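Local structure of beta-glucosidase (Chaetomella raphigera, 6JXG) at residues D3-A7 with A192-S196; W6-K12 with A290-F294. The protein probably hydrolyses terminal, non-reducing beta-D-glucosyl residues with release of beta-D-glucose, as a secreted family 3 glycoside hydrolase of cellulose degradation. Residues are numbered along the deposited sequence.

Contact 1. Residues D3-A7 with A192-S196; sequences DGDWA and ANVAS
Neither D3-A7 nor A192-S196 is mainly regular structure. D3 to W6 form a type II' beta turn, with G4 at phi/psi 65/-132 and a weak W6 N to D3 O hydrogen bond of 3.5 Å; helix 7-17 follows. The backbones stay apart, D5 and N193 being nearest at 7.9 Å between CA atoms, so side chains bridge the gap. The N193 amide (chi1 m) is hydrogen-bonded at both ends: ND2 donates to D5 OD2 at 2.9 Å, and OD1 accepts from W6 NE1 at 2.8 Å, at the indole edge, near its plane. A water, 2.7 Å from N193 OD1 and 3.0 Å from D5 N, adds a third link. Packing is sparser: W6 (chi1 m, chi2 78°) brings CZ2 to 4.1 Å from V194 O and CH2 to 4.4 Å from A195 CA. N193, at positive phi (69/31), is the C' residue of the Schellman motif ending helix 184-191; the segment is a helix-to-strand connection leading into strand 196-199 of the N-terminal, TIM-barrel-like domain.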
ATOM      1  N   ASP A   3     -17.322  -9.235 -20.163  1.00 30.41           N
ATOM      2  CA  ASP A   3     -18.076  -8.146 -19.494  1.00 31.23           C
ATOM      3  C   ASP A   3     -17.206  -6.885 -19.276  1.00 34.61           C
ATOM      4  O   ASP A   3     -15.980  -6.977 -19.275  1.00 28.80           O
ATOM      5  CB  ASP A   3     -18.564  -8.627 -18.123  1.00 31.15           C
ATOM      6  CG  ASP A   3     -19.836  -9.451 -18.194  1.00 35.68           C
ATOM      7  OD1 ASP A   3     -20.402  -9.639 -19.299  1.00 34.15           O
ATOM      8  OD2 ASP A   3     -20.294  -9.873 -17.118  1.00 32.29           O
ATOM      9  N   GLY A   4     -17.828  -5.707 -19.080  1.00 34.07           N
ATOM     10  CA  GLY A   4     -17.021  -4.443 -18.928  1.00 34.35           C
ATOM     11  C   GLY A   4     -16.250  -4.085 -20.194  1.00 34.05           C
ATOM     12  O   GLY A   4     -16.815  -4.119 -21.285  1.00 32.23           O
ATOM     13  N   ASP A   5     -14.961  -3.771 -20.057  1.00 26.69           N
ATOM     14  CA  ASP A   5     -14.074  -3.363 -21.133  1.00 23.66           C
ATOM     15  C   ASP A   5     -13.268  -4.519 -21.856  1.00 26.42           C
ATOM     16  O   ASP A   5     -12.420  -4.318 -22.733  1.00 25.94           O
ATOM     17  CB  ASP A   5     -13.058  -2.357 -20.574  1.00 26.19           C
ATOM     18  CG  ASP A   5     -13.719  -1.096 -19.944  1.00 28.98           C
ATOM     19  OD1 ASP A   5     -14.842  -0.748 -20.352  1.00 30.19           O
ATOM     20  OD2 ASP A   5     -13.107  -0.423 -19.070  1.00 24.12           O
ATOM     21  N   TRP A   6     -13.603  -5.742 -21.499  1.00 24.95           N
ATOM     22  CA  TRP A   6     -12.796  -6.910 -21.823  1.00 18.91           C
ATOM     23  C   TRP A   6     -13.251  -7.722 -23.078  1.00 16.18           C
ATOM     24  O   TRP A   6     -12.686  -8.789 -23.387  1.00 13.10           O
ATOM     25  CB  TRP A   6     -12.943  -7.776 -20.587  1.00 17.35           C
ATOM     26  CG  TRP A   6     -12.176  -7.231 -19.471  1.00 16.48           C
ATOM     27  CD1 TRP A   6     -12.486  -6.168 -18.642  1.00 18.29           C
ATOM     28  CD2 TRP A   6     -10.908  -7.695 -19.069  1.00 14.50           C
ATOM     29  NE1 TRP A   6     -11.466  -5.986 -17.709  1.00 16.90           N
ATOM     30  CE2 TRP A   6     -10.477  -6.889 -17.980  1.00 15.83           C
ATOM     31  CE3 TRP A   6     -10.096  -8.730 -19.493  1.00 14.58           C
ATOM     32  CZ2 TRP A   6      -9.264  -7.092 -17.350  1.00 15.34           C
ATOM     33  CZ3 TRP A   6      -8.853  -8.923 -18.831  1.00 15.16           C
ATOM     34  CH2 TRP A   6      -8.489  -8.140 -17.774  1.00 14.40           C
ATOM     35  N   ALA A   7     -14.252  -7.225 -23.788  1.00 15.66           N
ATOM     36  CA  ALA A   7     -14.836  -8.030 -24.857  1.00 17.05           C
ATOM     37  C   ALA A   7     -13.858  -8.265 -26.023  1.00 15.88           C
ATOM     38  O   ALA A   7     -13.731  -9.391 -26.443  1.00 18.20           O
ATOM     39  CB  ALA A   7     -16.168  -7.450 -25.315  1.00 16.79           C
ATOM     40  N   ALA A 192     -11.009  -1.015 -11.637  1.00 12.29           N
ATOM     41  CA  ALA A 192      -9.995  -0.379 -12.423  1.00 13.86           C
ATOM     42  C   ALA A 192      -9.322  -1.331 -13.471  1.00 11.45           C
ATOM     43  O   ALA A 192      -8.256  -1.066 -13.915  1.00 12.88           O
ATOM     44  CB  ALA A 192      -8.930   0.216 -11.521  1.00 13.26           C
ATOM     45  N   ASN A 193      -9.889  -2.510 -13.686  1.00 12.29           N
ATOM     46  CA  ASN A 193      -9.437  -3.469 -14.762  1.00 12.01           C
ATOM     47  C   ASN A 193      -8.092  -4.064 -14.476  1.00 12.19           C
ATOM     48  O   ASN A 193      -7.334  -4.414 -15.362  1.00 11.97           O
ATOM     49  CB  ASN A 193      -9.476  -2.840 -16.142  1.00 12.43           C
ATOM     50  CG  ASN A 193     -10.906  -2.628 -16.614  1.00 13.78           C
ATOM     51  OD1 ASN A 193     -11.773  -3.483 -16.427  1.00 13.10           O
ATOM     52  ND2 ASN A 193     -11.167  -1.461 -17.156  1.00 14.13           N
ATOM     53  N   VAL A 194      -7.804  -4.224 -13.193  1.00 11.96           N
ATOM     54  CA  VAL A 194      -6.614  -5.034 -12.816  1.00 10.76           C
ATOM     55  C   VAL A 194      -6.539  -6.368 -13.577  1.00 10.47           C
ATOM     56  O   VAL A 194      -7.505  -7.148 -13.692  1.00 10.65           O
ATOM     57  CB  VAL A 194      -6.429  -5.188 -11.311  1.00 11.18           C
ATOM     58  CG1 VAL A 194      -7.284  -6.311 -10.764  1.00 12.35           C
ATOM     59  CG2 VAL A 194      -4.955  -5.442 -10.939  1.00 11.27           C
ATOM     60  N   ALA A 195      -5.358  -6.636 -14.119  1.00  9.68           N
ATOM     61  CA  ALA A 195      -5.164  -7.841 -14.979  1.00  9.46           C
ATOM     62  C   ALA A 195      -5.185  -9.152 -14.243  1.00  9.83           C
ATOM     63  O   ALA A 195      -5.591 -10.213 -14.793  1.00  9.03           O
ATOM     64  CB  ALA A 195      -3.852  -7.683 -15.760  1.00 10.22           C
ATOM     65  N   SER A 196      -4.689  -9.128 -12.993  1.00 10.46           N
ATOM     66  CA  SER A 196      -4.509 -10.360 -12.193  1.00 10.80           C
ATOM     67  C   SER A 196      -4.673 -10.084 -10.698  1.00 10.91           C
ATOM     68  O   SER A 196      -4.553  -8.931 -10.240  1.00 10.99           O
ATOM     69  CB  SER A 196      -3.140 -11.035 -12.461  1.00 11.87           C
ATOM     70  OG  SER A 196      -2.089 -10.239 -11.999  1.00 11.59           O
TER
HETATM   71  O   HOH W   1     -14.332  -3.353 -17.199  1.00 24.07           O

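Contact 2. Residues W6-K12 with A290-F294; sequences WAAAYKK and ASWYF
Helix 7-12, entered through W6, crosses helix 290-294 with 123° between their N-to-C directions and 8.0 Å between axes at closest approach. Small residues permit this: the CA atoms of A9 and A290 lie 4.9 Å apart. A9 CB is the central bump, settling into a hollow formed by A290 O (3.4 Å), F294 N (3.8 Å) and F294 CB (3.9 Å). A290 CB faces a hollow lined by Y10 CE1 (3.5 Å), W6 CZ3 (4.2 Å) and A9 CB (4.4 Å). This packing joins helix 7-17 to the C-terminal end of helix 278-294, which packs on strand 151-157 of the TIM-barrel-like domain. F294 (chi1 t) lays its ring face-to-face on the six-membered ring of W6 (chi1 m), centroids 4.2 Å apart and planes at 11°, while the edge of W6, at CH2, lies 3.6 Å from S291 OG, a hydroxyl hydrogen-bonded to A195 O. Y293 (chi1 m) offers a ring face to K12, whose CB sits 3.5 Å from the ring centroid in a CH-pi contact. The extended K12 chain carries NZ to a water (3.0 Å) that donates to Y293 O (2.8 Å); another joins K12 O (2.8 Å) to Y293 OH (3.0 Å).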
ATOM      1  N   TRP A   6     -13.603  -5.742 -21.499  1.00 24.95           N
ATOM      2  CA  TRP A   6     -12.796  -6.910 -21.823  1.00 18.91           C
ATOM      3  C   TRP A   6     -13.251  -7.722 -23.078  1.00 16.18           C
ATOM      4  O   TRP A   6     -12.686  -8.789 -23.387  1.00 13.10           O
ATOM      5  CB  TRP A   6     -12.943  -7.776 -20.587  1.00 17.35           C
ATOM      6  CG  TRP A   6     -12.176  -7.231 -19.471  1.00 16.48           C
ATOM      7  CD1 TRP A   6     -12.486  -6.168 -18.642  1.00 18.29           C
ATOM      8  CD2 TRP A   6     -10.908  -7.695 -19.069  1.00 14.50           C
ATOM      9  NE1 TRP A   6     -11.466  -5.986 -17.709  1.00 16.90           N
ATOM     10  CE2 TRP A   6     -10.477  -6.889 -17.980  1.00 15.83           C
ATOM     11  CE3 TRP A   6     -10.096  -8.730 -19.493  1.00 14.58           C
ATOM     12  CZ2 TRP A   6      -9.264  -7.092 -17.350  1.00 15.34           C
ATOM     13  CZ3 TRP A   6      -8.853  -8.923 -18.831  1.00 15.16           C
ATOM     14  CH2 TRP A   6      -8.489  -8.140 -17.774  1.00 14.40           C
ATOM     15  N   ALA A   7     -14.252  -7.225 -23.788  1.00 15.66           N
ATOM     16  CA  ALA A   7     -14.836  -8.030 -24.857  1.00 17.05           C
ATOM     17  C   ALA A   7     -13.858  -8.265 -26.023  1.00 15.88           C
ATOM     18  O   ALA A   7     -13.731  -9.391 -26.443  1.00 18.20           O
ATOM     19  CB  ALA A   7     -16.168  -7.450 -25.315  1.00 16.79           C
ATOM     20  N   ALA A   8     -13.139  -7.247 -26.486  1.00 17.75           N
ATOM     21  CA  ALA A   8     -12.142  -7.423 -27.550  1.00 17.22           C
ATOM     22  C   ALA A   8     -11.000  -8.315 -27.134  1.00 16.37           C
ATOM     23  O   ALA A   8     -10.533  -9.080 -27.925  1.00 16.36           O
ATOM     24  CB  ALA A   8     -11.597  -6.071 -28.021  1.00 19.97           C
ATOM     25  N   ALA A   9     -10.576  -8.231 -25.861  1.00 15.51           N
ATOM     26  CA  ALA A   9      -9.565  -9.123 -25.299  1.00 14.98           C
ATOM     27  C   ALA A   9      -9.984 -10.559 -25.298  1.00 14.18           C
ATOM     28  O   ALA A   9      -9.178 -11.439 -25.571  1.00 16.40           O
ATOM     29  CB  ALA A   9      -9.112  -8.665 -23.866  1.00 14.85           C
ATOM     30  N   TYR A  10     -11.242 -10.813 -24.961  1.00 14.03           N
ATOM     31  CA  TYR A  10     -11.733 -12.158 -24.835  1.00 14.17           C
ATOM     32  C   TYR A  10     -11.886 -12.791 -26.246  1.00 15.98           C
ATOM     33  O   TYR A  10     -11.625 -14.002 -26.445  1.00 16.71           O
ATOM     34  CB  TYR A  10     -13.068 -12.184 -24.074  1.00 15.05           C
ATOM     35  CG  TYR A  10     -12.853 -12.539 -22.642  1.00 15.75           C
ATOM     36  CD1 TYR A  10     -12.256 -11.641 -21.764  1.00 15.79           C
ATOM     37  CD2 TYR A  10     -13.195 -13.791 -22.158  1.00 15.91           C
ATOM     38  CE1 TYR A  10     -11.999 -12.027 -20.437  1.00 15.78           C
ATOM     39  CE2 TYR A  10     -12.945 -14.167 -20.854  1.00 16.05           C
ATOM     40  CZ  TYR A  10     -12.322 -13.283 -20.002  1.00 15.71           C
ATOM     41  OH  TYR A  10     -12.100 -13.659 -18.642  1.00 17.25           O
ATOM     42  N   LYS A  11     -12.235 -11.954 -27.201  1.00 16.72           N
ATOM     43  CA  LYS A  11     -12.328 -12.384 -28.583  1.00 17.71           C
ATOM     44  C   LYS A  11     -10.965 -12.873 -29.072  1.00 15.62           C
ATOM     45  O   LYS A  11     -10.870 -13.925 -29.582  1.00 15.47           O
ATOM     46  CB  LYS A  11     -12.877 -11.286 -29.473  1.00 21.51           C
ATOM     47  CG  LYS A  11     -12.819 -11.619 -30.904  1.00 26.51           C
ATOM     48  CD  LYS A  11     -13.921 -10.990 -31.680  1.00 33.21           C
ATOM     49  CE  LYS A  11     -13.956 -11.450 -33.139  1.00 32.11           C
ATOM     50  NZ  LYS A  11     -14.116 -10.324 -34.069  1.00 22.17           N
ATOM     51  N   LYS A  12      -9.927 -12.099 -28.804  1.00 16.72           N
ATOM     52  CA  LYS A  12      -8.581 -12.500 -29.177  1.00 16.82           C
ATOM     53  C   LYS A  12      -8.183 -13.760 -28.399  1.00 15.37           C
ATOM     54  O   LYS A  12      -7.689 -14.701 -28.978  1.00 15.24           O
ATOM     55  CB  LYS A  12      -7.600 -11.377 -28.926  1.00 17.34           C
ATOM     56  CG  LYS A  12      -7.907 -10.161 -29.805  1.00 17.73           C
ATOM     57  CD  LYS A  12      -6.945  -9.070 -29.451  1.00 18.28           C
ATOM     58  CE  LYS A  12      -7.450  -7.727 -29.939  1.00 17.63           C
ATOM     59  NZ  LYS A  12      -6.623  -6.664 -29.370  1.00 20.47           N
ATOM     60  N   ALA A 290      -6.549 -13.314 -22.084  1.00 12.50           N
ATOM     61  CA  ALA A 290      -7.342 -12.096 -22.130  1.00 12.38           C
ATOM     62  C   ALA A 290      -6.555 -10.914 -21.495  1.00 13.20           C
ATOM     63  O   ALA A 290      -6.565  -9.808 -22.013  1.00 13.63           O
ATOM     64  CB  ALA A 290      -8.661 -12.284 -21.424  1.00 13.03           C
ATOM     65  N   SER A 291      -5.974 -11.144 -20.338  1.00 12.37           N
ATOM     66  CA  SER A 291      -5.230 -10.111 -19.633  1.00 11.82           C
ATOM     67  C   SER A 291      -4.000  -9.630 -20.421  1.00 12.01           C
ATOM     68  O   SER A 291      -3.690  -8.432 -20.500  1.00 12.55           O
ATOM     69  CB  SER A 291      -4.819 -10.675 -18.273  1.00 12.38           C
ATOM     70  OG  SER A 291      -5.970 -10.676 -17.380  1.00 11.33           O
ATOM     71  N   TRP A 292      -3.327 -10.580 -21.043  1.00 11.77           N
ATOM     72  CA  TRP A 292      -2.222 -10.323 -21.994  1.00 12.17           C
ATOM     73  C   TRP A 292      -2.623  -9.398 -23.137  1.00 11.70           C
ATOM     74  O   TRP A 292      -1.970  -8.349 -23.385  1.00 10.29           O
ATOM     75  CB  TRP A 292      -1.696 -11.676 -22.515  1.00 12.43           C
ATOM     76  CG  TRP A 292      -0.459 -11.649 -23.369  1.00 13.42           C
ATOM     77  CD1 TRP A 292       0.767 -11.213 -22.988  1.00 13.24           C
ATOM     78  CD2 TRP A 292      -0.309 -12.145 -24.706  1.00 13.40           C
ATOM     79  NE1 TRP A 292       1.665 -11.379 -24.008  1.00 14.83           N
ATOM     80  CE2 TRP A 292       1.032 -11.971 -25.059  1.00 13.87           C
ATOM     81  CE3 TRP A 292      -1.158 -12.809 -25.600  1.00 13.99           C
ATOM     82  CZ2 TRP A 292       1.529 -12.329 -26.248  1.00 13.71           C
ATOM     83  CZ3 TRP A 292      -0.644 -13.166 -26.816  1.00 14.67           C
ATOM     84  CH2 TRP A 292       0.699 -12.922 -27.119  1.00 14.63           C
ATOM     85  N   TYR A 293      -3.711  -9.771 -23.799  1.00 11.19           N
ATOM     86  CA  TYR A 293      -4.258  -8.958 -24.888  1.00 12.74           C
ATOM     87  C   TYR A 293      -4.830  -7.656 -24.368  1.00 13.23           C
ATOM     88  O   TYR A 293      -4.678  -6.632 -25.020  1.00 14.68           O
ATOM     89  CB  TYR A 293      -5.363  -9.686 -25.615  1.00 11.85           C
ATOM     90  CG  TYR A 293      -4.909 -10.814 -26.498  1.00 11.78           C
ATOM     91  CD1 TYR A 293      -4.092 -10.551 -27.580  1.00 11.78           C
ATOM     92  CD2 TYR A 293      -5.310 -12.117 -26.290  1.00 11.88           C
ATOM     93  CE1 TYR A 293      -3.665 -11.533 -28.410  1.00 12.85           C
ATOM     94  CE2 TYR A 293      -4.883 -13.138 -27.156  1.00 12.91           C
ATOM     95  CZ  TYR A 293      -4.056 -12.796 -28.220  1.00 14.64           C
ATOM     96  OH  TYR A 293      -3.543 -13.743 -29.100  1.00 16.72           O
ATOM     97  N   PHE A 294      -5.488  -7.692 -23.196  1.00 13.82           N
ATOM     98  CA  PHE A 294      -6.125  -6.487 -22.629  1.00 14.13           C
ATOM     99  C   PHE A 294      -5.178  -5.310 -22.446  1.00 13.59           C
ATOM    100  O   PHE A 294      -5.494  -4.211 -22.845  1.00 12.68           O
ATOM    101  CB  PHE A 294      -6.839  -6.793 -21.290  1.00 13.45           C
ATOM    102  CG  PHE A 294      -7.556  -5.607 -20.723  1.00 13.45           C
ATOM    103  CD1 PHE A 294      -6.917  -4.733 -19.857  1.00 13.98           C
ATOM    104  CD2 PHE A 294      -8.823  -5.324 -21.129  1.00 14.53           C
ATOM    105  CE1 PHE A 294      -7.544  -3.584 -19.367  1.00 13.18           C
ATOM    106  CE2 PHE A 294      -9.504  -4.224 -20.600  1.00 14.82           C
ATOM    107  CZ  PHE A 294      -8.823  -3.331 -19.711  1.00 14.88           C
TER
HETATM  108  O   HOH W   2      -4.040  -6.566 -27.764  1.00 16.22           O
HETATM  109  O   HOH W   3      -5.808 -14.303 -30.960  1.00 16.63           O
HETATM  110  O   HOH W   4      -7.385  -6.424 -26.618  1.00 21.78           O

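In the fold
W6 belongs to both contacts: its indole NH is spent on the loop 192-196 in contact 1, while its six-membered ring stacks on helix 278-294 in contact 2. The N-terminal segment is thereby held against two neighbouring parts of the same domain, and these also meet directly, through A195 O and S291 OG at 2.7 Å and N193 CB against F294 CZ at 3.7 Å. Both contacts are largely buried, with exposed margins at D5 and K12. Their chemistry differs: contact 1 is small and polar, joining loops through an amide, whereas contact 2 buries over twice the area by apolar and aromatic helix packing, leaving water bridges to its exposed edge.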